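Local coordinates for protein Abbfa_003403 (Acinetobacter baumannii, PDB 4ZXH) that is a four-domain nonribosomal peptide synthetase that probably activates an amino acid, carries it on a phosphopantetheine arm, condenses it with a partner and releases the product, at residues 497-502 with 510-515; 661-666 with 679-684; 980-985 with 1020-1025; 1012-1017 with 1029-1034. All coordinates share one frame; numbering follows the deposited sequence.

Contact 1 (497-502 with 510-515); sequences NHALTS and RELGQH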
loop_
_atom_site.group_PDB
_atom_site.type_symbol
_atom_site.label_atom_id
_atom_site.label_comp_id
_atom_site.label_asym_id
_atom_site.label_seq_id
_atom_site.Cartn_x
_atom_site.Cartn_y
_atom_site.Cartn_z
ATOM N N ASN A 497 -8.427 58.400 3.412
ATOM C CA ASN A 497 -8.251 57.092 4.032
ATOM C C ASN A 497 -7.088 56.324 3.424
ATOM O O ASN A 497 -6.678 56.596 2.286
ATOM C CB ASN A 497 -9.525 56.261 3.899
ATOM C CG ASN A 497 -10.569 56.622 4.930
ATOM O OD1 ASN A 497 -11.663 57.064 4.582
ATOM N ND2 ASN A 497 -10.252 56.403 6.206
ATOM N N HIS A 498 -6.576 55.357 4.184
ATOM C CA HIS A 498 -5.455 54.532 3.742
ATOM C C HIS A 498 -5.810 53.646 2.550
ATOM O O HIS A 498 -6.918 53.127 2.455
ATOM C CB HIS A 498 -4.948 53.649 4.883
ATOM C CG HIS A 498 -4.573 54.404 6.121
ATOM N ND1 HIS A 498 -3.890 55.599 6.086
ATOM C CD2 HIS A 498 -4.760 54.110 7.428
ATOM C CE1 HIS A 498 -3.687 56.022 7.321
ATOM N NE2 HIS A 498 -4.204 55.137 8.153
ATOM N N ALA A 499 -4.845 53.469 1.655
ATOM C CA ALA A 499 -4.998 52.614 0.491
ATOM C C ALA A 499 -3.832 51.622 0.392
ATOM O O ALA A 499 -4.038 50.433 0.158
ATOM C CB ALA A 499 -5.088 53.454 -0.765
ATOM N N LEU A 500 -2.608 52.115 0.571
ATOM C CA LEU A 500 -1.415 51.281 0.446
ATOM C C LEU A 500 -0.449 51.429 1.629
ATOM O O LEU A 500 -0.141 52.546 2.046
ATOM C CB LEU A 500 -0.694 51.613 -0.861
ATOM C CG LEU A 500 -1.536 51.409 -2.124
ATOM C CD1 LEU A 500 -0.903 52.092 -3.325
ATOM C CD2 LEU A 500 -1.730 49.932 -2.408
ATOM N N THR A 501 0.023 50.304 2.170
ATOM C CA THR A 501 1.032 50.328 3.231
ATOM C C THR A 501 2.348 49.736 2.766
ATOM O O THR A 501 2.436 48.545 2.485
ATOM C CB THR A 501 0.587 49.569 4.479
ATOM O OG1 THR A 501 -0.559 50.213 5.044
ATOM C CG2 THR A 501 1.711 49.575 5.507
ATOM N N SER A 502 3.373 50.574 2.709
ATOM C CA SER A 502 4.668 50.160 2.197
ATOM C C SER A 502 5.356 49.193 3.156
ATOM O O SER A 502 5.538 49.500 4.332
ATOM C CB SER A 502 5.547 51.391 1.945
ATOM O OG SER A 502 6.554 51.130 0.976
ATOM N N ARG A 510 -6.430 59.413 -2.172
ATOM C CA ARG A 510 -6.206 60.628 -2.939
ATOM C C ARG A 510 -4.794 60.595 -3.524
ATOM O O ARG A 510 -4.580 60.880 -4.706
ATOM C CB ARG A 510 -6.398 61.860 -2.053
ATOM C CG ARG A 510 -6.361 63.185 -2.779
ATOM C CD ARG A 510 -6.372 64.351 -1.788
ATOM N NE ARG A 510 -7.440 64.254 -0.795
ATOM C CZ ARG A 510 -8.708 64.597 -1.021
ATOM N NH1 ARG A 510 -9.072 65.043 -2.218
ATOM N NH2 ARG A 510 -9.617 64.486 -0.061
ATOM N N GLU A 511 -3.835 60.224 -2.680
ATOM C CA GLU A 511 -2.435 60.181 -3.076
ATOM C C GLU A 511 -2.205 59.131 -4.154
ATOM O O GLU A 511 -1.374 59.311 -5.037
ATOM C CB GLU A 511 -1.546 59.900 -1.857
ATOM C CG GLU A 511 -1.287 61.125 -1.006
ATOM C CD GLU A 511 -0.542 60.827 0.289
ATOM O OE1 GLU A 511 -0.572 59.661 0.759
ATOM O OE2 GLU A 511 0.077 61.772 0.834
ATOM N N LEU A 512 -2.937 58.027 -4.064
ATOM C CA LEU A 512 -2.845 56.957 -5.047
ATOM C C LEU A 512 -3.279 57.457 -6.416
ATOM O O LEU A 512 -2.624 57.178 -7.421
ATOM C CB LEU A 512 -3.711 55.769 -4.629
ATOM C CG LEU A 512 -3.989 54.684 -5.678
ATOM C CD1 LEU A 512 -2.718 53.987 -6.113
ATOM C CD2 LEU A 512 -5.000 53.671 -5.153
ATOM N N GLY A 513 -4.387 58.197 -6.442
ATOM C CA GLY A 513 -4.917 58.756 -7.670
ATOM C C GLY A 513 -3.904 59.685 -8.311
ATOM O O GLY A 513 -3.725 59.689 -9.529
ATOM N N GLN A 514 -3.230 60.468 -7.478
ATOM C CA GLN A 514 -2.181 61.355 -7.946
ATOM C C GLN A 514 -1.007 60.593 -8.574
ATOM O O GLN A 514 -0.454 61.037 -9.583
ATOM C CB GLN A 514 -1.700 62.239 -6.795
ATOM C CG GLN A 514 -2.623 63.411 -6.520
ATOM C CD GLN A 514 -2.213 64.244 -5.316
ATOM O OE1 GLN A 514 -1.481 63.787 -4.429
ATOM N NE2 GLN A 514 -2.691 65.481 -5.281
ATOM N N HIS A 515 -0.628 59.459 -7.986
ATOM C CA HIS A 515 0.417 58.613 -8.565
ATOM C C HIS A 515 -0.017 57.918 -9.861
ATOM O O HIS A 515 0.804 57.780 -10.766
ATOM C CB HIS A 515 0.881 57.546 -7.577
ATOM C CG HIS A 515 1.836 58.045 -6.542
ATOM N ND1 HIS A 515 1.494 58.160 -5.211
ATOM C CD2 HIS A 515 3.124 58.455 -6.639
ATOM C CE1 HIS A 515 2.531 58.623 -4.533
ATOM N NE2 HIS A 515 3.532 58.811 -5.375
#
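Leu500 and Leu512 form the tight part of the contact, meeting methyl to methyl: CD1 of Leu500 lies 3.8 Å from CD1 of Leu512, and the two side chains cross at about a right angle. Ala499 adds a looser touch, its CB standing 4.4 Å from CD2 of Leu512, so that both branches of the one helix leucine are used against the strand. Leu512 has its CG anti to the backbone N (chi1 167°), which swings the branched end out from helix 509-525 toward Ala499 and Leu500. All three residues are buried: Leu500 also packs on Pro545 and Val688, and Leu512 on Ala546 of helix 543-553.

The other side is polar and more open. Arg510, at the exposed start of the segment, makes a salt bridge from NE to OD1 of Asp496, and Glu511 accepts a hydrogen bond at OE1 from the backbone N of Ser508. His515 turns ND1 back on the carbonyl O of Glu511, a weak bond at 124°.

The backbones of Ala499 and Leu500 both bond Val507 of edge strand 507-508, making a classic beta bulge; helix 509-525 then covers strand 498-501 of this mixed sheet in the ANL-superfamily adenylation domain.

Contact 2 (661-666 with 679-684); sequences TQLLAI and LIPLMY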
loop_
_atom_site.group_PDB
_atom_site.type_symbol
_atom_site.label_atom_id
_atom_site.label_comp_id
_atom_site.label_asym_id
_atom_site.label_seq_id
_atom_site.Cartn_x
_atom_site.Cartn_y
_atom_site.Cartn_z
ATOM N N THR A 661 -11.443 45.704 4.804
ATOM C CA THR A 661 -10.560 44.660 4.289
ATOM C C THR A 661 -9.102 45.077 4.341
ATOM O O THR A 661 -8.728 46.115 3.800
ATOM C CB THR A 661 -10.883 44.283 2.833
ATOM O OG1 THR A 661 -12.217 43.770 2.742
ATOM C CG2 THR A 661 -9.923 43.225 2.366
ATOM N N GLN A 662 -8.278 44.261 4.987
ATOM C CA GLN A 662 -6.846 44.492 4.975
ATOM C C GLN A 662 -6.120 43.249 4.480
ATOM O O GLN A 662 -5.999 42.248 5.183
ATOM C CB GLN A 662 -6.360 44.917 6.360
ATOM C CG GLN A 662 -6.827 46.316 6.715
ATOM C CD GLN A 662 -6.147 46.888 7.938
ATOM O OE1 GLN A 662 -5.796 46.164 8.868
ATOM N NE2 GLN A 662 -5.945 48.200 7.937
ATOM N N LEU A 663 -5.628 43.335 3.251
ATOM C CA LEU A 663 -5.042 42.194 2.567
ATOM C C LEU A 663 -3.528 42.278 2.542
ATOM O O LEU A 663 -2.968 43.316 2.179
ATOM C CB LEU A 663 -5.581 42.109 1.135
ATOM C CG LEU A 663 -5.376 40.813 0.349
ATOM C CD1 LEU A 663 -6.503 40.694 -0.624
ATOM C CD2 LEU A 663 -4.034 40.782 -0.393
ATOM N N LEU A 664 -2.866 41.185 2.915
ATOM C CA LEU A 664 -1.412 41.144 2.858
ATOM C C LEU A 664 -0.941 40.538 1.546
ATOM O O LEU A 664 -0.994 39.320 1.359
ATOM C CB LEU A 664 -0.837 40.357 4.024
ATOM C CG LEU A 664 0.688 40.416 4.101
ATOM C CD1 LEU A 664 1.146 41.842 4.365
ATOM C CD2 LEU A 664 1.231 39.463 5.166
ATOM N N ALA A 665 -0.478 41.402 0.645
ATOM C CA ALA A 665 0.042 40.976 -0.642
ATOM C C ALA A 665 1.514 40.521 -0.564
ATOM O O ALA A 665 2.416 41.321 -0.303
ATOM C CB ALA A 665 -0.112 42.090 -1.632
ATOM N N ILE A 666 1.750 39.232 -0.809
ATOM C CA ILE A 666 3.086 38.650 -0.659
ATOM C C ILE A 666 3.627 38.061 -1.947
ATOM O O ILE A 666 4.802 37.745 -2.037
ATOM C CB ILE A 666 3.100 37.532 0.385
ATOM C CG1 ILE A 666 2.279 36.357 -0.114
ATOM C CG2 ILE A 666 2.505 38.011 1.689
ATOM C CD1 ILE A 666 2.101 35.310 0.935
ATOM N N LEU A 679 -5.085 44.410 -6.238
ATOM C CA LEU A 679 -6.173 45.223 -6.768
ATOM C C LEU A 679 -7.471 45.148 -5.989
ATOM O O LEU A 679 -8.082 46.172 -5.696
ATOM C CB LEU A 679 -6.466 44.838 -8.216
ATOM C CG LEU A 679 -5.369 45.145 -9.229
ATOM C CD1 LEU A 679 -5.857 44.809 -10.634
ATOM C CD2 LEU A 679 -4.934 46.598 -9.116
ATOM N N ILE A 680 -7.914 43.944 -5.656
ATOM C CA ILE A 680 -9.301 43.807 -5.230
ATOM C C ILE A 680 -9.699 44.603 -3.972
ATOM O O ILE A 680 -10.873 44.948 -3.841
ATOM C CB ILE A 680 -9.699 42.316 -5.035
ATOM C CG1 ILE A 680 -11.217 42.165 -5.214
ATOM C CG2 ILE A 680 -9.231 41.773 -3.692
ATOM C CD1 ILE A 680 -11.728 40.744 -5.125
ATOM N N PRO A 681 -8.752 44.933 -3.058
ATOM C CA PRO A 681 -9.321 45.789 -2.010
ATOM C C PRO A 681 -9.497 47.211 -2.519
ATOM O O PRO A 681 -10.376 47.922 -2.033
ATOM C CB PRO A 681 -8.279 45.732 -0.880
ATOM C CG PRO A 681 -7.374 44.589 -1.227
ATOM C CD PRO A 681 -7.375 44.525 -2.725
ATOM N N LEU A 682 -8.675 47.616 -3.487
ATOM C CA LEU A 682 -8.779 48.966 -4.035
ATOM C C LEU A 682 -10.114 49.178 -4.752
ATOM O O LEU A 682 -10.641 50.281 -4.770
ATOM C CB LEU A 682 -7.635 49.248 -4.987
ATOM C CG LEU A 682 -6.238 49.209 -4.396
ATOM C CD1 LEU A 682 -5.234 49.453 -5.509
ATOM C CD2 LEU A 682 -6.090 50.243 -3.296
ATOM N N MET A 683 -10.663 48.118 -5.338
ATOM C CA MET A 683 -11.998 48.187 -5.929
ATOM C C MET A 683 -13.103 48.491 -4.897
ATOM O O MET A 683 -14.209 48.915 -5.266
ATOM C CB MET A 683 -12.330 46.876 -6.658
ATOM C CG MET A 683 -11.556 46.622 -7.951
ATOM S SD MET A 683 -11.576 44.880 -8.480
ATOM C CE MET A 683 -13.319 44.482 -8.421
ATOM N N TYR A 684 -12.827 48.288 -3.611
ATOM C CA TYR A 684 -13.906 48.403 -2.630
ATOM C C TYR A 684 -13.622 49.330 -1.442
ATOM O O TYR A 684 -14.492 49.520 -0.582
ATOM C CB TYR A 684 -14.289 46.996 -2.143
ATOM C CG TYR A 684 -14.871 46.170 -3.267
ATOM C CD1 TYR A 684 -16.176 46.390 -3.704
ATOM C CD2 TYR A 684 -14.108 45.210 -3.931
ATOM C CE1 TYR A 684 -16.725 45.672 -4.749
ATOM C CE2 TYR A 684 -14.655 44.472 -4.988
ATOM C CZ TYR A 684 -15.969 44.719 -5.384
ATOM O OH TYR A 684 -16.538 44.023 -6.419
#
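Pro681 sets its ring against the side chain of Leu663, and this apolar packing carries most of the contact. CG of the proline lies 3.9 Å from CB of Leu663 and 4.0 Å from CD1 of Leu663, so a single ring corner touches both the root and one branch of the leucine. A chi1 of -165° turns CG of Leu663 toward 679-684. The CD1 branch also meets the neighbouring Ile680, whose CG2 lies 4.2 Å from CD1 of Leu663. Thr661 supplies a more distant touch through its methyl, CG2 standing 4.4 Å from CB of Pro681.

No hydrogen bond crosses between the two segments; the backbone bonds of the strand go to the flanking strands, Leu663 pairing with Val687 and His689 of strand 687-690 and Leu664 with Val713. Thr661 turns its hydroxyl away from the hydrocarbon, OG1 bonding the backbone N of Thr658. In 679-684 the carbonyl O of Pro681 takes the amide N of Tyr684 at 2.9 Å, closing a turn after helix 674-679, and Pro681 packs on Val688.

Parallel neighbours 662-665 and 687-690, with helix 674-679 between them, make a beta-alpha-beta crossover of the adenylation domain. Directional bonds lie in the sheet, while residues 679-684 meet the strand through buried hydrocarbon, held there by shape and burial.

Contact 3 (980-985 with 1020-1025); sequences IELCTT and KAFGTE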
loop_
_atom_site.group_PDB
_atom_site.type_symbol
_atom_site.label_atom_id
_atom_site.label_comp_id
_atom_site.label_asym_id
_atom_site.label_seq_id
_atom_site.Cartn_x
_atom_site.Cartn_y
_atom_site.Cartn_z
ATOM N N ILE A 980 19.502 -16.443 14.555
ATOM C CA ILE A 980 20.059 -17.754 14.205
ATOM C C ILE A 980 18.953 -18.803 14.011
ATOM O O ILE A 980 18.955 -19.527 13.015
ATOM C CB ILE A 980 21.074 -18.243 15.259
ATOM C CG1 ILE A 980 22.318 -17.353 15.201
ATOM C CG2 ILE A 980 21.458 -19.681 15.002
ATOM C CD1 ILE A 980 23.383 -17.688 16.238
ATOM N N GLU A 981 17.986 -18.849 14.928
ATOM C CA GLU A 981 16.882 -19.797 14.823
ATOM C C GLU A 981 15.972 -19.529 13.608
ATOM O O GLU A 981 15.511 -20.462 12.955
ATOM C CB GLU A 981 16.045 -19.786 16.101
ATOM C CG GLU A 981 14.858 -20.732 16.053
ATOM C CD GLU A 981 15.082 -22.039 16.807
ATOM O OE1 GLU A 981 15.712 -22.008 17.891
ATOM O OE2 GLU A 981 14.626 -23.096 16.304
ATOM N N LEU A 982 15.709 -18.266 13.297
ATOM C CA LEU A 982 14.882 -17.959 12.131
ATOM C C LEU A 982 15.616 -18.272 10.826
ATOM O O LEU A 982 15.011 -18.773 9.884
ATOM C CB LEU A 982 14.440 -16.496 12.143
ATOM C CG LEU A 982 13.539 -16.106 13.320
ATOM C CD1 LEU A 982 13.333 -14.576 13.400
ATOM C CD2 LEU A 982 12.208 -16.860 13.227
ATOM N N CYS A 983 16.914 -17.991 10.764
ATOM C CA CYS A 983 17.653 -18.268 9.540
ATOM C C CYS A 983 17.664 -19.750 9.261
ATOM O O CYS A 983 17.280 -20.177 8.175
ATOM C CB CYS A 983 19.087 -17.749 9.607
ATOM S SG CYS A 983 19.236 -16.010 9.256
ATOM N N THR A 984 18.094 -20.536 10.241
ATOM C CA THR A 984 18.031 -21.986 10.106
ATOM C C THR A 984 16.628 -22.472 9.710
ATOM O O THR A 984 16.484 -23.375 8.898
ATOM C CB THR A 984 18.458 -22.658 11.390
ATOM O OG1 THR A 984 19.837 -22.369 11.593
ATOM C CG2 THR A 984 18.327 -24.130 11.263
ATOM N N THR A 985 15.589 -21.844 10.244
ATOM C CA THR A 985 14.247 -22.292 9.906
ATOM C C THR A 985 13.887 -21.902 8.470
ATOM O O THR A 985 13.392 -22.737 7.705
ATOM C CB THR A 985 13.208 -21.757 10.879
ATOM O OG1 THR A 985 13.497 -22.260 12.188
ATOM C CG2 THR A 985 11.898 -22.291 10.518
ATOM N N LYS A 1020 6.102 -23.692 18.103
ATOM C CA LYS A 1020 6.767 -24.697 18.937
ATOM C C LYS A 1020 8.160 -24.241 19.412
ATOM O O LYS A 1020 8.518 -24.414 20.580
ATOM C CB LYS A 1020 6.901 -26.028 18.194
ATOM C CG LYS A 1020 5.749 -26.986 18.410
ATOM C CD LYS A 1020 6.062 -28.368 17.840
ATOM N N ALA A 1021 8.934 -23.649 18.509
ATOM C CA ALA A 1021 10.329 -23.332 18.781
ATOM C C ALA A 1021 10.490 -22.232 19.827
ATOM O O ALA A 1021 11.515 -22.159 20.511
ATOM C CB ALA A 1021 11.054 -22.930 17.469
ATOM N N PHE A 1022 9.483 -21.372 19.947
ATOM C CA PHE A 1022 9.615 -20.167 20.763
ATOM C C PHE A 1022 8.658 -20.152 21.952
ATOM O O PHE A 1022 8.875 -19.408 22.915
ATOM C CB PHE A 1022 9.413 -18.907 19.896
ATOM C CG PHE A 1022 10.611 -18.562 19.042
ATOM C CD1 PHE A 1022 11.859 -18.372 19.616
ATOM C CD2 PHE A 1022 10.494 -18.418 17.678
ATOM C CE1 PHE A 1022 12.960 -18.068 18.842
ATOM C CE2 PHE A 1022 11.594 -18.113 16.904
ATOM C CZ PHE A 1022 12.827 -17.942 17.486
ATOM N N GLY A 1023 7.609 -20.971 21.890
ATOM C CA GLY A 1023 6.662 -21.085 22.991
ATOM C C GLY A 1023 5.525 -20.069 22.989
ATOM O O GLY A 1023 4.747 -20.000 23.950
ATOM N N THR A 1024 5.426 -19.288 21.913
ATOM C CA THR A 1024 4.370 -18.281 21.774
ATOM C C THR A 1024 3.509 -18.463 20.534
ATOM O O THR A 1024 3.843 -19.232 19.631
ATOM C CB THR A 1024 4.944 -16.857 21.728
ATOM O OG1 THR A 1024 5.967 -16.780 20.722
ATOM C CG2 THR A 1024 5.510 -16.474 23.084
ATOM N N GLU A 1025 2.399 -17.732 20.505
ATOM C CA GLU A 1025 1.503 -17.740 19.364
ATOM C C GLU A 1025 1.926 -16.656 18.364
ATOM O O GLU A 1025 2.031 -15.477 18.712
ATOM C CB GLU A 1025 0.050 -17.543 19.821
#
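Glu981 and Leu982 both reach the ring of Phe1022, joining helix 977-990 to the last turn of helix 1008-1022 in the carrier protein domain. The apolar contacts come first. CD2 of Leu982 sits at the ring edge, in its plane, 3.9 Å from CE2 of Phe1022. Glu981 uses its aliphatic part, CG lying 3.7 Å from CZ of Phe1022, and the glutamate chain and the phenyl group lie alongside each other, pointing oppositely. Helix 1037-1046 packs against the same group, Leu982 touching Val1037 and Leu1040, and Phe1022 touching Ile1044.

The carboxylate of Glu981 makes van der Waals contact rather than a bond: OE2 lies 3.8 Å from CB of Ala1021. A bend at chi2 (101°) brings it to this methyl, with its plane turned 69° from the ring.

The side-chain hydrogen bonds here lie within 980-985. OG1 of Thr985 lies 2.8 Å from the carbonyl O of Glu981, tilted 25° from the carbonyl plane, while the amide N of Thr985 reaches that oxygen from the opposite face.

Glu981, partly exposed as a whole, thus works in two ways, its methylenes extending the hydrocarbon and its carboxylate lying against a methyl; these two segments meet by packing, with no hydrogen bond or salt bridge between them.

Contact 4 (1012-1017 with 1029-1034); sequences VKLVNH and ALLAQY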
loop_
_atom_site.group_PDB
_atom_site.type_symbol
_atom_site.label_atom_id
_atom_site.label_comp_id
_atom_site.label_asym_id
_atom_site.label_seq_id
_atom_site.Cartn_x
_atom_site.Cartn_y
_atom_site.Cartn_z
ATOM N N VAL A 1012 2.190 -21.376 6.432
ATOM C CA VAL A 1012 1.443 -22.025 7.503
ATOM C C VAL A 1012 2.338 -23.015 8.238
ATOM O O VAL A 1012 2.328 -23.074 9.459
ATOM C CB VAL A 1012 0.193 -22.748 6.986
ATOM C CG1 VAL A 1012 -0.306 -23.704 8.031
ATOM C CG2 VAL A 1012 -0.900 -21.743 6.607
ATOM N N LYS A 1013 3.138 -23.767 7.486
ATOM C CA LYS A 1013 4.055 -24.722 8.086
ATOM C C LYS A 1013 5.091 -24.000 8.923
ATOM O O LYS A 1013 5.368 -24.391 10.052
ATOM C CB LYS A 1013 4.738 -25.576 7.014
ATOM C CG LYS A 1013 3.774 -26.504 6.252
ATOM C CD LYS A 1013 4.533 -27.394 5.262
ATOM C CE LYS A 1013 3.617 -28.025 4.203
ATOM N NZ LYS A 1013 2.712 -29.071 4.732
ATOM N N LEU A 1014 5.663 -22.939 8.362
ATOM C CA LEU A 1014 6.670 -22.154 9.057
ATOM C C LEU A 1014 6.178 -21.650 10.415
ATOM O O LEU A 1014 6.819 -21.856 11.444
ATOM C CB LEU A 1014 7.100 -20.980 8.190
ATOM C CG LEU A 1014 8.018 -19.962 8.877
ATOM C CD1 LEU A 1014 9.207 -20.666 9.423
ATOM C CD2 LEU A 1014 8.498 -18.920 7.911
ATOM N N VAL A 1015 5.032 -20.989 10.411
ATOM C CA VAL A 1015 4.503 -20.393 11.619
ATOM C C VAL A 1015 4.214 -21.437 12.680
ATOM O O VAL A 1015 4.455 -21.213 13.868
ATOM C CB VAL A 1015 3.239 -19.598 11.323
ATOM C CG1 VAL A 1015 2.442 -19.373 12.596
ATOM C CG2 VAL A 1015 3.615 -18.257 10.672
ATOM N N ASN A 1016 3.728 -22.594 12.262
ATOM C CA ASN A 1016 3.398 -23.626 13.236
ATOM C C ASN A 1016 4.657 -24.206 13.874
ATOM O O ASN A 1016 4.648 -24.603 15.040
ATOM C CB ASN A 1016 2.538 -24.711 12.590
ATOM C CG ASN A 1016 1.057 -24.340 12.576
ATOM O OD1 ASN A 1016 0.362 -24.509 13.581
ATOM N ND2 ASN A 1016 0.578 -23.804 11.453
ATOM N N HIS A 1017 5.748 -24.214 13.120
ATOM C CA HIS A 1017 7.044 -24.594 13.663
ATOM C C HIS A 1017 7.567 -23.529 14.632
ATOM O O HIS A 1017 7.996 -23.850 15.737
ATOM C CB HIS A 1017 8.051 -24.821 12.544
ATOM C CG HIS A 1017 9.407 -25.199 13.042
ATOM N ND1 HIS A 1017 10.476 -24.327 13.026
ATOM C CD2 HIS A 1017 9.860 -26.346 13.597
ATOM C CE1 HIS A 1017 11.536 -24.927 13.538
ATOM N NE2 HIS A 1017 11.187 -26.150 13.895
ATOM N N ALA A 1029 -0.432 -13.855 9.613
ATOM C CA ALA A 1029 -0.559 -12.423 9.394
ATOM C C ALA A 1029 0.729 -11.709 9.787
ATOM O O ALA A 1029 1.189 -10.816 9.068
ATOM C CB ALA A 1029 -1.742 -11.858 10.155
ATOM N N LEU A 1030 1.306 -12.104 10.922
ATOM C CA LEU A 1030 2.585 -11.549 11.371
ATOM C C LEU A 1030 3.704 -11.879 10.395
ATOM O O LEU A 1030 4.565 -11.040 10.128
ATOM C CB LEU A 1030 2.949 -12.055 12.766
ATOM C CG LEU A 1030 2.192 -11.294 13.852
ATOM C CD1 LEU A 1030 2.338 -11.914 15.250
ATOM C CD2 LEU A 1030 2.671 -9.857 13.842
ATOM N N LEU A 1031 3.687 -13.087 9.842
ATOM C CA LEU A 1031 4.723 -13.456 8.879
ATOM C C LEU A 1031 4.564 -12.712 7.555
ATOM O O LEU A 1031 5.540 -12.384 6.884
ATOM C CB LEU A 1031 4.718 -14.962 8.624
ATOM C CG LEU A 1031 5.678 -15.422 7.533
ATOM C CD1 LEU A 1031 7.087 -15.082 7.911
ATOM C CD2 LEU A 1031 5.534 -16.910 7.322
ATOM N N ALA A 1032 3.327 -12.448 7.168
ATOM C CA ALA A 1032 3.081 -11.775 5.896
ATOM C C ALA A 1032 3.566 -10.366 5.908
ATOM O O ALA A 1032 3.929 -9.777 4.891
ATOM C CB ALA A 1032 1.627 -11.809 5.577
ATOM N N GLN A 1033 3.671 -9.849 7.101
ATOM C CA GLN A 1033 3.917 -8.457 7.199
ATOM C C GLN A 1033 5.308 -8.169 7.764
ATOM O O GLN A 1033 5.957 -7.171 7.422
ATOM C CB GLN A 1033 2.751 -7.920 7.991
ATOM C CG GLN A 1033 2.753 -6.505 8.587
ATOM C CD GLN A 1033 3.223 -5.414 7.570
ATOM O OE1 GLN A 1033 4.394 -5.253 7.497
ATOM N NE2 GLN A 1033 2.336 -4.896 6.607
ATOM N N TYR A 1034 5.804 -9.132 8.531
ATOM C CA TYR A 1034 7.204 -9.196 8.898
ATOM C C TYR A 1034 7.894 -10.411 8.247
ATOM O O TYR A 1034 8.180 -11.394 8.914
ATOM C CB TYR A 1034 7.347 -9.236 10.429
ATOM C CG TYR A 1034 6.639 -8.076 11.078
ATOM C CD1 TYR A 1034 7.230 -6.816 11.153
ATOM C CD2 TYR A 1034 5.356 -8.226 11.572
ATOM C CE1 TYR A 1034 6.564 -5.745 11.732
ATOM C CE2 TYR A 1034 4.682 -7.161 12.146
ATOM C CZ TYR A 1034 5.297 -5.918 12.221
ATOM O OH TYR A 1034 4.658 -4.832 12.773
#
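Leu1031, on the short helix 1028-1033 of the four-helix carrier protein fold, fits against Leu1014 and Val1015 of helix 1008-1022. It has the most surface buried of the three and meets both residues. Its chi1 of 174° extends the branched end toward the longer helix. CD2 of Leu1031 is shared, lying 3.6 Å from CD2 of Leu1014 and 4.1 Å from CG2 of Val1015.

Leu1014 approaches with one branch, its CD2, which also comes within 4.1 Å of CD1 of Leu1031, so that it faces both methyls of its partner. It also touches Thr985 and Phe986 of helix 977-990, so this leucine joins three helices of the domain. Val1015 takes the root of the partner: its CG2 lies 4.0 Å from CB of Leu1031, the two side chains lying side by side and pointing oppositely. Val1015 also touches Val1028, at the start of the short helix.

All three residues are buried, and no hydrogen bond links the segments. The side chain of Leu1031 is about 10 Å from the bound 4'-phosphopantetheine.

On the longer helix Asn1016 folds back along its own turn. Its ND2 gives a fairly straight bond (165°) to the carbonyl O of Val1012, 2.8 Å away, and arrives from above the carbonyl plane, on the face opposite the amide N of Asn1016.

Overall arrangement
The four contacts form two pairs. Contacts 1 and 2 lie in the adenylation domain, reach the same mixed sheet and touch each other, Leu512 CD2 lying 4.0 Å from Leu682 CD2. Contacts 3 and 4 belong to the carrier protein, share helix 1008-1022 and have centres about 11 Å apart, with Thr985 packed on Leu1014 and His1017 between them. The pairs are far apart: the centres of contacts 1 and 3 are about 80 Å from each other. Contacts 1, 2 and 4 are buried and purely aliphatic across their segments. Contact 3 is only partly buried and places an aromatic ring and a carboxylate at the interface. None of the four has a cross-segment hydrogen bond.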